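Local coordinates for protein transcriptional regulator (Streptococcus thermophilus LMD-9, PDB 5JUF) that probably activates transcription of competence genes as a quorum sensor of the RNPP family, joining a DNA-binding helix-turn-helix domain to a tetratricopeptide-type helical domain, at residues S224-L227 against T228-K232; L101-I104 against E105-Y108; I275-A278 against S279-D283; S138-V141 against E142-E146; K181-F184 against E185-I188. All coordinates share one frame; numbering follows the deposited sequence.

Contact 1: residues S224-L227 against T228-K232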
loop_
_atom_site.group_PDB
_atom_site.type_symbol
_atom_site.label_atom_id
_atom_site.label_comp_id
_atom_site.label_asym_id
_atom_site.label_seq_id
_atom_site.Cartn_x
_atom_site.Cartn_y
_atom_site.Cartn_z
ATOM N N SER A 224 14.668 12.093 12.706
ATOM C CA SER A 224 13.889 11.721 13.877
ATOM C C SER A 224 13.211 10.378 13.633
ATOM O O SER A 224 12.698 10.113 12.541
ATOM C CB SER A 224 12.846 12.795 14.190
ATOM O OG SER A 224 11.961 12.971 13.095
ATOM N N ASP A 225 13.251 9.511 14.650
ATOM C CA ASP A 225 12.650 8.177 14.610
ATOM C C ASP A 225 13.266 7.273 13.544
ATOM O O ASP A 225 12.685 6.236 13.215
ATOM C CB ASP A 225 11.132 8.243 14.386
ATOM C CG ASP A 225 10.427 9.094 15.410
ATOM O OD1 ASP A 225 10.701 8.926 16.617
ATOM O OD2 ASP A 225 9.602 9.937 15.000
ATOM N N PHE A 226 14.422 7.639 12.980
ATOM C CA PHE A 226 15.002 6.823 11.909
ATOM C C PHE A 226 15.427 5.457 12.429
ATOM O O PHE A 226 15.233 4.441 11.754
ATOM C CB PHE A 226 16.194 7.535 11.263
ATOM C CG PHE A 226 16.670 6.895 9.980
ATOM C CD1 PHE A 226 17.625 5.881 9.995
ATOM C CD2 PHE A 226 16.160 7.311 8.753
ATOM C CE1 PHE A 226 18.052 5.294 8.814
ATOM C CE2 PHE A 226 16.587 6.729 7.567
ATOM C CZ PHE A 226 17.536 5.717 7.598
ATOM N N LEU A 227 16.019 5.415 13.625
ATOM C CA LEU A 227 16.397 4.132 14.206
ATOM C C LEU A 227 15.175 3.297 14.553
ATOM O O LEU A 227 15.248 2.064 14.549
ATOM C CB LEU A 227 17.267 4.357 15.438
ATOM C CG LEU A 227 18.634 4.952 15.090
ATOM C CD1 LEU A 227 19.526 5.007 16.318
ATOM C CD2 LEU A 227 19.283 4.153 13.963
ATOM N N THR A 228 14.048 3.949 14.845
ATOM C CA THR A 228 12.788 3.233 15.030
ATOM C C THR A 228 12.346 2.550 13.746
ATOM O O THR A 228 11.875 1.409 13.773
ATOM C CB THR A 228 11.710 4.203 15.516
ATOM O OG1 THR A 228 12.188 4.881 16.677
ATOM C CG2 THR A 228 10.414 3.465 15.846
ATOM N N VAL A 229 12.478 3.242 12.611
ATOM C CA VAL A 229 12.183 2.644 11.314
ATOM C C VAL A 229 13.093 1.444 11.062
ATOM O O VAL A 229 12.638 0.365 10.666
ATOM C CB VAL A 229 12.327 3.705 10.207
ATOM C CG1 VAL A 229 12.118 3.096 8.831
ATOM C CG2 VAL A 229 11.359 4.871 10.459
ATOM N N VAL A 230 14.400 1.620 11.287
ATOM C CA VAL A 230 15.352 0.526 11.092
ATOM C C VAL A 230 14.979 -0.680 11.953
ATOM O O VAL A 230 14.939 -1.820 11.471
ATOM C CB VAL A 230 16.783 1.005 11.393
ATOM C CG1 VAL A 230 17.743 -0.190 11.474
ATOM C CG2 VAL A 230 17.239 2.006 10.333
ATOM N N ASP A 231 14.720 -0.448 13.245
ATOM C CA ASP A 231 14.390 -1.546 14.153
ATOM C C ASP A 231 13.105 -2.255 13.741
ATOM O O ASP A 231 13.020 -3.488 13.816
ATOM C CB ASP A 231 14.269 -1.034 15.589
ATOM C CG ASP A 231 15.609 -0.685 16.196
ATOM O OD1 ASP A 231 16.643 -1.203 15.710
ATOM O OD2 ASP A 231 15.624 0.101 17.168
ATOM N N LYS A 232 12.090 -1.505 13.314
ATOM C CA LYS A 232 10.865 -2.188 12.901
ATOM C C LYS A 232 11.073 -2.985 11.620
ATOM O O LYS A 232 10.487 -4.061 11.458
ATOM C CB LYS A 232 9.705 -1.205 12.728
ATOM C CG LYS A 232 8.353 -1.919 12.790
ATOM C CD LYS A 232 7.179 -0.981 12.694
ATOM C CE LYS A 232 5.861 -1.706 12.991
ATOM N NZ LYS A 232 5.618 -1.987 14.450
#
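Phe226 and Val230, one helical turn apart at the start of helix 226-240, form the side-chain contact of this first turn. Their side chains run at a slant to one another, and the CG2 methyl of Val230 comes to 3.7 Å from CE1 of the Phe226 ring. The ring swings out with CG anti to the backbone N (chi1 -168°), while CG2 of Val230, lying beside its own backbone N, reaches back toward the preceding turn. Asp225 occupies the N-cap position, although its carboxylate makes no capping bond; its carbonyl O instead accepts the first helical bond, from Val229 N at 3.1 Å. Phe226 O then receives Val230 N at 3.0 Å and Leu227 O receives Asp231 N at 2.9 Å. Beyond the two segments, Phe226 packs on Ala214 and Ile218 of helix 200-219, Val230 on Val249 of helix 246-260, and Lys232 NZ bonds to the carbonyl oxygens of Leu192 and Gln194. The chemistry is therefore divided: Phe226, Val229 and Val230 are buried between neighbouring helices, whereas Asp225, Thr228 and Asp231 lie exposed, and the negative charge of Asp225 is probably favoured by the helix N-terminus even without a capping bond.

Contact 2: residues L101-I104 against E105-Y108; sequences LTLI and EEVY
Leu101 opens this part of helix 94-111 by offering its carbonyl O to Glu105 N at 3.1 Å. The Glu105 side chain runs past the same oxygen, CG 3.4 Å from Leu101 O, since chi1 (-63°) sets CG beside the backbone N; beyond CG the chain is extended. Thr102 follows, accepting Glu106 N on its carbonyl O at 3.0 Å, while its hydroxyl OG1 is bonded to Lys98 O one turn earlier. Leu103 makes the side-chain contact of the group: it and Glu106 run side by side in the same direction, so that the CD2 methyl of the leucine touches OE1 of the glutamate at 3.6 Å. Glu106 reaches it as a straight chain, with CG anti to the backbone N (chi1 168°). The carbonyl O of Leu103 takes Val107 N at 3.1 Å, and CG2 of Val107 rests against that same oxygen. Ile104 closes the series, its O accepting Tyr108 N at 2.9 Å. Ile104 packs on Leu126 and Leu130 of helix 117-130, and Val107 on Tyr78 and Met81 of helix 76-86, which places these two turns between two neighbouring helices of the tetratricopeptide region. Chemically they are amphipathic: buried Ile104 and Val107 supply apolar packing, while Thr102, Glu105 and Glu106 are exposed. Because Glu105 OE2 also lies close to Glu127 OE2, one of those carboxylates might have a raised pKa.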
loop_
_atom_site.group_PDB
_atom_site.type_symbol
_atom_site.label_atom_id
_atom_site.label_comp_id
_atom_site.label_asym_id
_atom_site.label_seq_id
_atom_site.Cartn_x
_atom_site.Cartn_y
_atom_site.Cartn_z
ATOM N N LEU A 101 3.951 -7.355 -13.344
ATOM C CA LEU A 101 2.921 -6.551 -14.000
ATOM C C LEU A 101 1.953 -7.427 -14.795
ATOM O O LEU A 101 0.744 -7.167 -14.824
ATOM C CB LEU A 101 3.583 -5.515 -14.912
ATOM C CG LEU A 101 4.299 -4.357 -14.202
ATOM C CD1 LEU A 101 5.263 -3.675 -15.162
ATOM C CD2 LEU A 101 3.266 -3.365 -13.677
ATOM N N THR A 102 2.470 -8.455 -15.469
ATOM C CA THR A 102 1.593 -9.384 -16.178
ATOM C C THR A 102 0.628 -10.081 -15.221
ATOM O O THR A 102 -0.566 -10.203 -15.520
ATOM C CB THR A 102 2.432 -10.399 -16.956
ATOM O OG1 THR A 102 3.158 -9.709 -17.983
ATOM C CG2 THR A 102 1.539 -11.454 -17.609
ATOM N N LEU A 103 1.120 -10.519 -14.050
ATOM C CA LEU A 103 0.254 -11.139 -13.044
ATOM C C LEU A 103 -0.836 -10.187 -12.573
ATOM O O LEU A 103 -1.975 -10.606 -12.335
ATOM C CB LEU A 103 1.067 -11.590 -11.827
ATOM C CG LEU A 103 2.082 -12.724 -11.982
ATOM C CD1 LEU A 103 2.956 -12.836 -10.728
ATOM C CD2 LEU A 103 1.358 -14.030 -12.266
ATOM N N ILE A 104 -0.491 -8.916 -12.374
ATOM C CA ILE A 104 -1.466 -7.945 -11.887
ATOM C C ILE A 104 -2.608 -7.798 -12.886
ATOM O O ILE A 104 -3.788 -7.796 -12.517
ATOM C CB ILE A 104 -0.780 -6.595 -11.611
ATOM C CG1 ILE A 104 0.164 -6.710 -10.417
ATOM C CG2 ILE A 104 -1.820 -5.486 -11.388
ATOM C CD1 ILE A 104 1.167 -5.533 -10.329
ATOM N N GLU A 105 -2.268 -7.655 -14.165
ATOM C CA GLU A 105 -3.288 -7.499 -15.194
ATOM C C GLU A 105 -4.129 -8.762 -15.338
ATOM O O GLU A 105 -5.331 -8.682 -15.612
ATOM C CB GLU A 105 -2.628 -7.147 -16.530
ATOM C CG GLU A 105 -1.884 -5.819 -16.511
ATOM C CD GLU A 105 -0.903 -5.680 -17.666
ATOM O OE1 GLU A 105 -0.924 -6.538 -18.581
ATOM O OE2 GLU A 105 -0.116 -4.702 -17.661
ATOM N N GLU A 106 -3.503 -9.935 -15.183
ATOM C CA GLU A 106 -4.227 -11.204 -15.238
ATOM C C GLU A 106 -5.322 -11.252 -14.180
ATOM O O GLU A 106 -6.483 -11.556 -14.477
ATOM C CB GLU A 106 -3.248 -12.373 -15.055
ATOM C CG GLU A 106 -3.937 -13.724 -14.795
ATOM C CD GLU A 106 -3.007 -14.831 -14.276
ATOM O OE1 GLU A 106 -1.911 -14.528 -13.755
ATOM O OE2 GLU A 106 -3.394 -16.018 -14.384
ATOM N N VAL A 107 -4.979 -10.905 -12.942
ATOM C CA VAL A 107 -5.958 -10.980 -11.865
ATOM C C VAL A 107 -7.016 -9.903 -12.032
ATOM O O VAL A 107 -8.208 -10.142 -11.800
ATOM C CB VAL A 107 -5.246 -10.873 -10.507
ATOM C CG1 VAL A 107 -6.220 -11.110 -9.393
ATOM C CG2 VAL A 107 -4.137 -11.881 -10.439
ATOM N N TYR A 108 -6.587 -8.697 -12.412
ATOM C CA TYR A 108 -7.500 -7.571 -12.611
ATOM C C TYR A 108 -8.579 -7.917 -13.630
ATOM O O TYR A 108 -9.772 -7.708 -13.384
ATOM C CB TYR A 108 -6.691 -6.357 -13.069
ATOM C CG TYR A 108 -7.438 -5.032 -13.155
ATOM C CD1 TYR A 108 -8.227 -4.732 -14.247
ATOM C CD2 TYR A 108 -7.302 -4.073 -12.162
ATOM C CE1 TYR A 108 -8.889 -3.524 -14.349
ATOM C CE2 TYR A 108 -7.961 -2.851 -12.251
ATOM C CZ TYR A 108 -8.763 -2.595 -13.349
ATOM O OH TYR A 108 -9.419 -1.394 -13.452
#

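Contact 3: residues I275-A278 against S279-D283; sequences IVFA and SVLED
Regular helical bonds run from Ser279 N to Ile275 O and from Val280 N to Val276 O, both 2.8 Å, and from Leu281 N to Phe277 O. At the end of helix 264-280, Ala278 O accepts Asp283 N at 3.1 Å, in a nearly straight bond with an N-H...O angle of 168°. Glu282 N bonds back to Ser279 O at 3.0 Å, and Glu282 itself has a positive phi (58°), which lets the chain turn away from the helix. Around this polar frame lie two apolar pairs. Leu281 places its CD1 methyl at the edge of the Phe277 ring, near the ring plane and 3.6 Å from CE1; the ring's CG is anti to the backbone N, and CG of Leu281, beside its own backbone N, is turned back to meet it. Val276 and Val280 run alongside one another more loosely, CG1 of the former 4.1 Å from CG2 of the latter. Outside the segments, Phe277 also packs on Lys246 and Pro247, and Ala278 on Glu287. Asp283 OD1 caps Leu286 N, so the chain passes directly from a Schellman motif that ends one helix to an N-cap that begins helix 284-296.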
loop_
_atom_site.group_PDB
_atom_site.type_symbol
_atom_site.label_atom_id
_atom_site.label_comp_id
_atom_site.label_asym_id
_atom_site.label_seq_id
_atom_site.Cartn_x
_atom_site.Cartn_y
_atom_site.Cartn_z
ATOM N N ILE A 275 27.477 -6.149 3.113
ATOM C CA ILE A 275 28.243 -6.833 2.076
ATOM C C ILE A 275 28.468 -8.293 2.454
ATOM O O ILE A 275 28.280 -9.201 1.633
ATOM C CB ILE A 275 29.577 -6.102 1.835
ATOM C CG1 ILE A 275 29.319 -4.721 1.216
ATOM C CG2 ILE A 275 30.511 -6.952 0.981
ATOM C CD1 ILE A 275 30.524 -3.767 1.256
ATOM N N VAL A 276 28.891 -8.539 3.698
ATOM C CA VAL A 276 29.115 -9.916 4.137
ATOM C C VAL A 276 27.821 -10.715 4.049
ATOM O O VAL A 276 27.812 -11.857 3.575
ATOM C CB VAL A 276 29.708 -9.947 5.557
ATOM C CG1 VAL A 276 29.642 -11.353 6.122
ATOM C CG2 VAL A 276 31.161 -9.458 5.544
ATOM N N PHE A 277 26.705 -10.117 4.468
ATOM C CA PHE A 277 25.421 -10.813 4.415
ATOM C C PHE A 277 25.045 -11.156 2.976
ATOM O O PHE A 277 24.683 -12.301 2.675
ATOM C CB PHE A 277 24.328 -9.961 5.077
ATOM C CG PHE A 277 23.111 -10.752 5.529
ATOM C CD1 PHE A 277 22.178 -11.227 4.608
ATOM C CD2 PHE A 277 22.882 -10.991 6.883
ATOM C CE1 PHE A 277 21.047 -11.942 5.028
ATOM C CE2 PHE A 277 21.764 -11.721 7.309
ATOM C CZ PHE A 277 20.846 -12.193 6.383
ATOM N N ALA A 278 25.132 -10.173 2.068
ATOM C CA ALA A 278 24.892 -10.450 0.650
ATOM C C ALA A 278 25.806 -11.560 0.145
ATOM O O ALA A 278 25.373 -12.439 -0.613
ATOM C CB ALA A 278 25.090 -9.179 -0.188
ATOM N N SER A 279 27.071 -11.542 0.569
ATOM C CA SER A 279 28.031 -12.537 0.106
ATOM C C SER A 279 27.704 -13.920 0.651
ATOM O O SER A 279 27.832 -14.925 -0.060
ATOM C CB SER A 279 29.440 -12.118 0.517
ATOM O OG SER A 279 30.378 -13.123 0.201
ATOM N N VAL A 280 27.292 -13.994 1.916
ATOM C CA VAL A 280 26.915 -15.281 2.487
ATOM C C VAL A 280 25.633 -15.805 1.840
ATOM O O VAL A 280 25.482 -17.016 1.650
ATOM C CB VAL A 280 26.807 -15.146 4.018
ATOM C CG1 VAL A 280 26.241 -16.382 4.630
ATOM C CG2 VAL A 280 28.174 -14.878 4.607
ATOM N N LEU A 281 24.711 -14.918 1.451
ATOM C CA LEU A 281 23.559 -15.320 0.643
ATOM C C LEU A 281 23.928 -15.710 -0.787
ATOM O O LEU A 281 23.064 -16.219 -1.509
ATOM C CB LEU A 281 22.532 -14.201 0.565
ATOM C CG LEU A 281 21.846 -13.704 1.837
ATOM C CD1 LEU A 281 20.930 -12.553 1.471
ATOM C CD2 LEU A 281 21.069 -14.821 2.508
ATOM N N GLU A 282 25.167 -15.455 -1.213
ATOM C CA GLU A 282 25.614 -15.711 -2.586
ATOM C C GLU A 282 24.761 -14.952 -3.603
ATOM O O GLU A 282 24.437 -15.456 -4.676
ATOM C CB GLU A 282 25.632 -17.211 -2.892
ATOM C CG GLU A 282 26.486 -18.000 -1.921
ATOM C CD GLU A 282 26.569 -19.479 -2.271
ATOM O OE1 GLU A 282 26.918 -19.811 -3.423
ATOM O OE2 GLU A 282 26.280 -20.307 -1.387
ATOM N N ASP A 283 24.399 -13.719 -3.260
ATOM C CA ASP A 283 23.690 -12.812 -4.156
ATOM C C ASP A 283 24.730 -11.820 -4.679
ATOM O O ASP A 283 24.938 -10.749 -4.103
ATOM C CB ASP A 283 22.550 -12.118 -3.412
ATOM C CG ASP A 283 21.649 -11.319 -4.333
ATOM O OD1 ASP A 283 22.065 -10.972 -5.460
ATOM O OD2 ASP A 283 20.509 -11.034 -3.927
#

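Contact 4: residues S138-V141 against E142-E146. With SO4 (sulfate ion), chain C.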
loop_
_atom_site.group_PDB
_atom_site.type_symbol
_atom_site.label_atom_id
_atom_site.label_comp_id
_atom_site.label_asym_id
_atom_site.label_seq_id
_atom_site.Cartn_x
_atom_site.Cartn_y
_atom_site.Cartn_z
ATOM N N SER A 138 -2.676 9.367 -14.369
ATOM C CA SER A 138 -3.661 8.339 -14.041
ATOM C C SER A 138 -4.845 8.976 -13.308
ATOM O O SER A 138 -5.070 8.715 -12.122
ATOM C CB SER A 138 -3.004 7.244 -13.194
ATOM O OG SER A 138 -3.734 6.033 -13.218
ATOM N N PRO A 139 -5.650 9.790 -14.003
ATOM C CA PRO A 139 -6.621 10.631 -13.273
ATOM C C PRO A 139 -7.796 9.881 -12.658
ATOM O O PRO A 139 -8.282 10.286 -11.595
ATOM C CB PRO A 139 -7.077 11.646 -14.339
ATOM C CG PRO A 139 -6.721 11.038 -15.655
ATOM C CD PRO A 139 -5.523 10.173 -15.424
ATOM N N LYS A 140 -8.279 8.801 -13.272
ATOM C CA LYS A 140 -9.366 8.054 -12.648
ATOM C C LYS A 140 -8.882 7.320 -11.403
ATOM O O LYS A 140 -9.566 7.306 -10.370
ATOM C CB LYS A 140 -9.976 7.071 -13.645
ATOM C CG LYS A 140 -10.989 6.122 -13.023
ATOM C CD LYS A 140 -12.122 6.862 -12.305
ATOM C CE LYS A 140 -13.178 7.355 -13.283
ATOM N NZ LYS A 140 -14.350 7.962 -12.580
ATOM N N VAL A 141 -7.708 6.693 -11.489
ATOM C CA VAL A 141 -7.094 6.103 -10.302
ATOM C C VAL A 141 -6.896 7.165 -9.226
ATOM O O VAL A 141 -7.154 6.919 -8.040
ATOM C CB VAL A 141 -5.766 5.420 -10.686
ATOM C CG1 VAL A 141 -4.971 5.012 -9.445
ATOM C CG2 VAL A 141 -6.041 4.205 -11.563
ATOM N N GLU A 142 -6.444 8.364 -9.627
ATOM C CA GLU A 142 -6.176 9.421 -8.659
ATOM C C GLU A 142 -7.450 9.846 -7.931
ATOM O O GLU A 142 -7.449 10.034 -6.708
ATOM C CB GLU A 142 -5.532 10.621 -9.360
ATOM C CG GLU A 142 -5.062 11.686 -8.384
ATOM C CD GLU A 142 -3.882 11.213 -7.518
ATOM O OE1 GLU A 142 -3.279 10.158 -7.824
ATOM O OE2 GLU A 142 -3.559 11.904 -6.527
ATOM N N GLU A 143 -8.553 9.999 -8.659
ATOM C CA GLU A 143 -9.801 10.392 -8.005
ATOM C C GLU A 143 -10.224 9.371 -6.955
ATOM O O GLU A 143 -10.680 9.734 -5.863
ATOM C CB GLU A 143 -10.888 10.573 -9.066
ATOM C CG GLU A 143 -12.289 10.785 -8.521
ATOM C CD GLU A 143 -13.345 10.792 -9.624
ATOM O OE1 GLU A 143 -13.171 10.061 -10.625
ATOM O OE2 GLU A 143 -14.347 11.522 -9.485
ATOM N N ILE A 144 -10.073 8.082 -7.264
ATOM C CA ILE A 144 -10.440 7.037 -6.316
ATOM C C ILE A 144 -9.459 7.001 -5.153
ATOM O O ILE A 144 -9.864 6.904 -3.988
ATOM C CB ILE A 144 -10.519 5.681 -7.038
ATOM C CG1 ILE A 144 -11.650 5.740 -8.082
ATOM C CG2 ILE A 144 -10.692 4.536 -6.031
ATOM C CD1 ILE A 144 -11.749 4.515 -8.966
ATOM N N TYR A 145 -8.159 7.066 -5.453
ATOM C CA TYR A 145 -7.149 7.164 -4.407
ATOM C C TYR A 145 -7.429 8.312 -3.434
ATOM O O TYR A 145 -7.272 8.145 -2.219
ATOM C CB TYR A 145 -5.771 7.324 -5.051
ATOM C CG TYR A 145 -4.763 7.923 -4.113
ATOM C CD1 TYR A 145 -4.180 7.157 -3.110
ATOM C CD2 TYR A 145 -4.388 9.257 -4.229
ATOM C CE1 TYR A 145 -3.245 7.701 -2.249
ATOM C CE2 TYR A 145 -3.468 9.814 -3.369
ATOM C CZ TYR A 145 -2.901 9.023 -2.374
ATOM O OH TYR A 145 -1.974 9.573 -1.522
ATOM N N GLU A 146 -7.807 9.496 -3.943
ATOM C CA GLU A 146 -7.979 10.664 -3.068
ATOM C C GLU A 146 -8.907 10.348 -1.901
ATOM O O GLU A 146 -8.597 10.640 -0.743
ATOM C CB GLU A 146 -8.549 11.860 -3.843
ATOM C CG GLU A 146 -7.589 12.586 -4.733
ATOM C CD GLU A 146 -8.266 13.715 -5.502
ATOM O OE1 GLU A 146 -9.499 13.930 -5.345
ATOM O OE2 GLU A 146 -7.553 14.391 -6.259
HETATM S S SO4 C . -6.406 6.338 -15.375
HETATM O O1 SO4 C . -5.153 6.429 -16.121
HETATM O O2 SO4 C . -6.138 6.400 -13.940
HETATM O O3 SO4 C . -7.274 7.449 -15.772
HETATM O O4 SO4 C . -7.063 5.065 -15.673
HETATM O O HOH W 1 -3.214 8.240 -9.661
#
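The N-terminus of helix 139-152, in the tetratricopeptide region, binds a sulfate ion through backbone N-H groups, with Ser138 at the N-cap position; the ion probably comes from the crystallisation liquor. Val141 N donates to sulfate O2 at 2.9 Å in an almost straight bond (172°), and Lys140 N donates to sulfate O3 at 3.0 Å. Ser138 OG, which also has a weak bond to Asn128 ND2, lies unusually close to the same sulfate O2, at 2.5 Å, so the length is uncertain. The partial positive charge at the helix N-terminus probably favours the anion. Across the same first turn, Lys140 and Glu143 (i, i+3) form a salt bridge, NZ to OE1 at 3.1 Å. The lysine is bent at chi2 and chi3, which turns its ammonium toward the Glu143 carboxylate, where NZ meets OE1 on the syn side, 23° out of the plane. The CD carbon of Lys140 also passes CD1 of Ile144 at 4.1 Å. Glu142 has its strongest polar partner elsewhere, OE2 bonding to His172 NE2, and the same histidine stacks on the ring of Tyr145, which meets Tyr168 edge-to-face. Glu146 forms a salt bridge with Arg35 of helix 34-41, and Glu143 touches Arg35 and Arg39, so this helix lies against one from the helix-turn-helix region. At the other carboxylate oxygen of Glu142, a water lies 2.7 Å from OE1 and 3.1 Å from Ser138 O, within hydrogen-bonding distance of both.

Contact 5: residues K181-F184 against E185-I188; sequences KKLF and ERII
Glu185 begins the second turn of helix 181-192 by donating its N to Lys181 O at 3.0 Å, while its CG packs 3.3 Å from that oxygen. Arg186 follows with N bonded to Lys182 O; its guanidinium lies with one face under the CD1 methyl of Leu183, 4.1 Å above the plane and offset toward the rim, and NH1 is bonded to Lys153 O. Ile187 donates its N to Leu183 O at 2.9 Å, and its CG1 meets the same CD1 at 4.0 Å as the two side chains run in the same direction. Ile188 has its N bonded to Phe184 O at 2.8 Å. Its CD1 methyl sits over one face of the Phe184 ring in a CH-pi contact, 3.8 Å from the centroid and 27° off the normal, with CE1 the nearest ring atom at 3.4 Å. The ring is placed there by a chi1 of -177°, and the nearly eclipsed chi2 of Ile188 (-16°) that accompanies this placing of CD1 suggests some strain. Among its neighbours, helix 181-192 lies between helix 160-173, where Tyr169 and Leu173 pack on Phe184 and Ile166 on Ile187, and helix 200-219, where Leu216 meets Phe184 and Ile213 meets Ile188.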
loop_
_atom_site.group_PDB
_atom_site.type_symbol
_atom_site.label_atom_id
_atom_site.label_comp_id
_atom_site.label_asym_id
_atom_site.label_seq_id
_atom_site.Cartn_x
_atom_site.Cartn_y
_atom_site.Cartn_z
ATOM N N LYS A 181 4.578 18.381 6.099
ATOM C CA LYS A 181 5.426 17.631 7.022
ATOM C C LYS A 181 4.619 17.034 8.168
ATOM O O LYS A 181 4.944 15.949 8.655
ATOM C CB LYS A 181 6.537 18.527 7.574
ATOM C CG LYS A 181 7.362 19.240 6.520
ATOM C CD LYS A 181 8.272 20.273 7.175
ATOM C CE LYS A 181 9.235 20.892 6.182
ATOM N NZ LYS A 181 10.210 21.788 6.867
ATOM N N LYS A 182 3.578 17.738 8.628
ATOM C CA LYS A 182 2.769 17.228 9.733
ATOM C C LYS A 182 1.995 15.972 9.334
ATOM O O LYS A 182 1.902 15.023 10.119
ATOM C CB LYS A 182 1.811 18.308 10.232
ATOM C CG LYS A 182 2.502 19.453 10.963
ATOM C CD LYS A 182 1.513 20.330 11.712
ATOM C CE LYS A 182 2.237 21.412 12.506
ATOM N NZ LYS A 182 1.299 22.293 13.260
ATOM N N LEU A 183 1.415 15.955 8.135
ATOM C CA LEU A 183 0.782 14.733 7.639
ATOM C C LEU A 183 1.783 13.579 7.549
ATOM O O LEU A 183 1.472 12.438 7.925
ATOM C CB LEU A 183 0.160 14.987 6.272
ATOM C CG LEU A 183 -0.424 13.748 5.581
ATOM C CD1 LEU A 183 -1.570 13.197 6.417
ATOM C CD2 LEU A 183 -0.884 14.106 4.170
ATOM N N PHE A 184 2.981 13.848 7.031
ATOM C CA PHE A 184 3.963 12.782 6.869
ATOM C C PHE A 184 4.336 12.185 8.221
ATOM O O PHE A 184 4.357 10.957 8.389
ATOM C CB PHE A 184 5.187 13.325 6.123
ATOM C CG PHE A 184 6.250 12.293 5.822
ATOM C CD1 PHE A 184 5.966 11.168 5.067
ATOM C CD2 PHE A 184 7.550 12.481 6.258
ATOM C CE1 PHE A 184 6.954 10.237 4.784
ATOM C CE2 PHE A 184 8.539 11.560 5.970
ATOM C CZ PHE A 184 8.242 10.439 5.234
ATOM N N GLU A 185 4.593 13.048 9.212
ATOM C CA GLU A 185 4.925 12.573 10.553
ATOM C C GLU A 185 3.791 11.752 11.150
ATOM O O GLU A 185 4.031 10.740 11.817
ATOM C CB GLU A 185 5.247 13.757 11.468
ATOM C CG GLU A 185 6.546 14.480 11.134
ATOM C CD GLU A 185 7.775 13.630 11.387
ATOM O OE1 GLU A 185 8.838 13.937 10.809
ATOM O OE2 GLU A 185 7.678 12.659 12.165
ATOM N N ARG A 186 2.551 12.204 10.960
ATOM C CA ARG A 186 1.392 11.468 11.447
ATOM C C ARG A 186 1.310 10.085 10.810
ATOM O O ARG A 186 1.113 9.082 11.504
ATOM C CB ARG A 186 0.127 12.272 11.161
ATOM C CG ARG A 186 -1.147 11.697 11.745
ATOM C CD ARG A 186 -2.290 12.715 11.621
ATOM N NE ARG A 186 -3.227 12.382 10.548
ATOM C CZ ARG A 186 -3.981 13.274 9.911
ATOM N NH1 ARG A 186 -4.807 12.884 8.955
ATOM N NH2 ARG A 186 -3.895 14.561 10.218
ATOM N N ILE A 187 1.464 10.011 9.485
ATOM C CA ILE A 187 1.440 8.714 8.809
ATOM C C ILE A 187 2.598 7.838 9.279
ATOM O O ILE A 187 2.413 6.649 9.566
ATOM C CB ILE A 187 1.457 8.904 7.281
ATOM C CG1 ILE A 187 0.221 9.670 6.810
ATOM C CG2 ILE A 187 1.516 7.543 6.548
ATOM C CD1 ILE A 187 -1.082 8.909 6.979
ATOM N N ILE A 188 3.809 8.410 9.357
ATOM C CA ILE A 188 4.996 7.660 9.798
ATOM C C ILE A 188 4.744 7.015 11.151
ATOM O O ILE A 188 4.992 5.821 11.352
ATOM C CB ILE A 188 6.230 8.587 9.890
ATOM C CG1 ILE A 188 6.744 9.025 8.529
ATOM C CG2 ILE A 188 7.355 7.918 10.668
ATOM C CD1 ILE A 188 6.242 8.234 7.420
#

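In the fold
All five contacts lie within single helices or at their ends along the tetratricopeptide region, in the chain order contact 2, 4, 5, 1, 3. Contacts 1 and 5 touch, with Ser224 OG 4.0 Å from Glu185 OE1; Ile213 of helix 200-219 packs on both Val229 and Ile188. Contacts 2 and 4 approach within about 7 Å at their nearest atoms and share helix 117-130 as a neighbour; contacts 4 and 5 come equally close and share helix 160-173. Contact 4 holds one sulfate, and the side chain of Arg186 in contact 5 lies about 5 Å from another; both are probably from the crystallisation liquor. Contacts 3 and 4 are the most widely separated, centres about 41 Å apart.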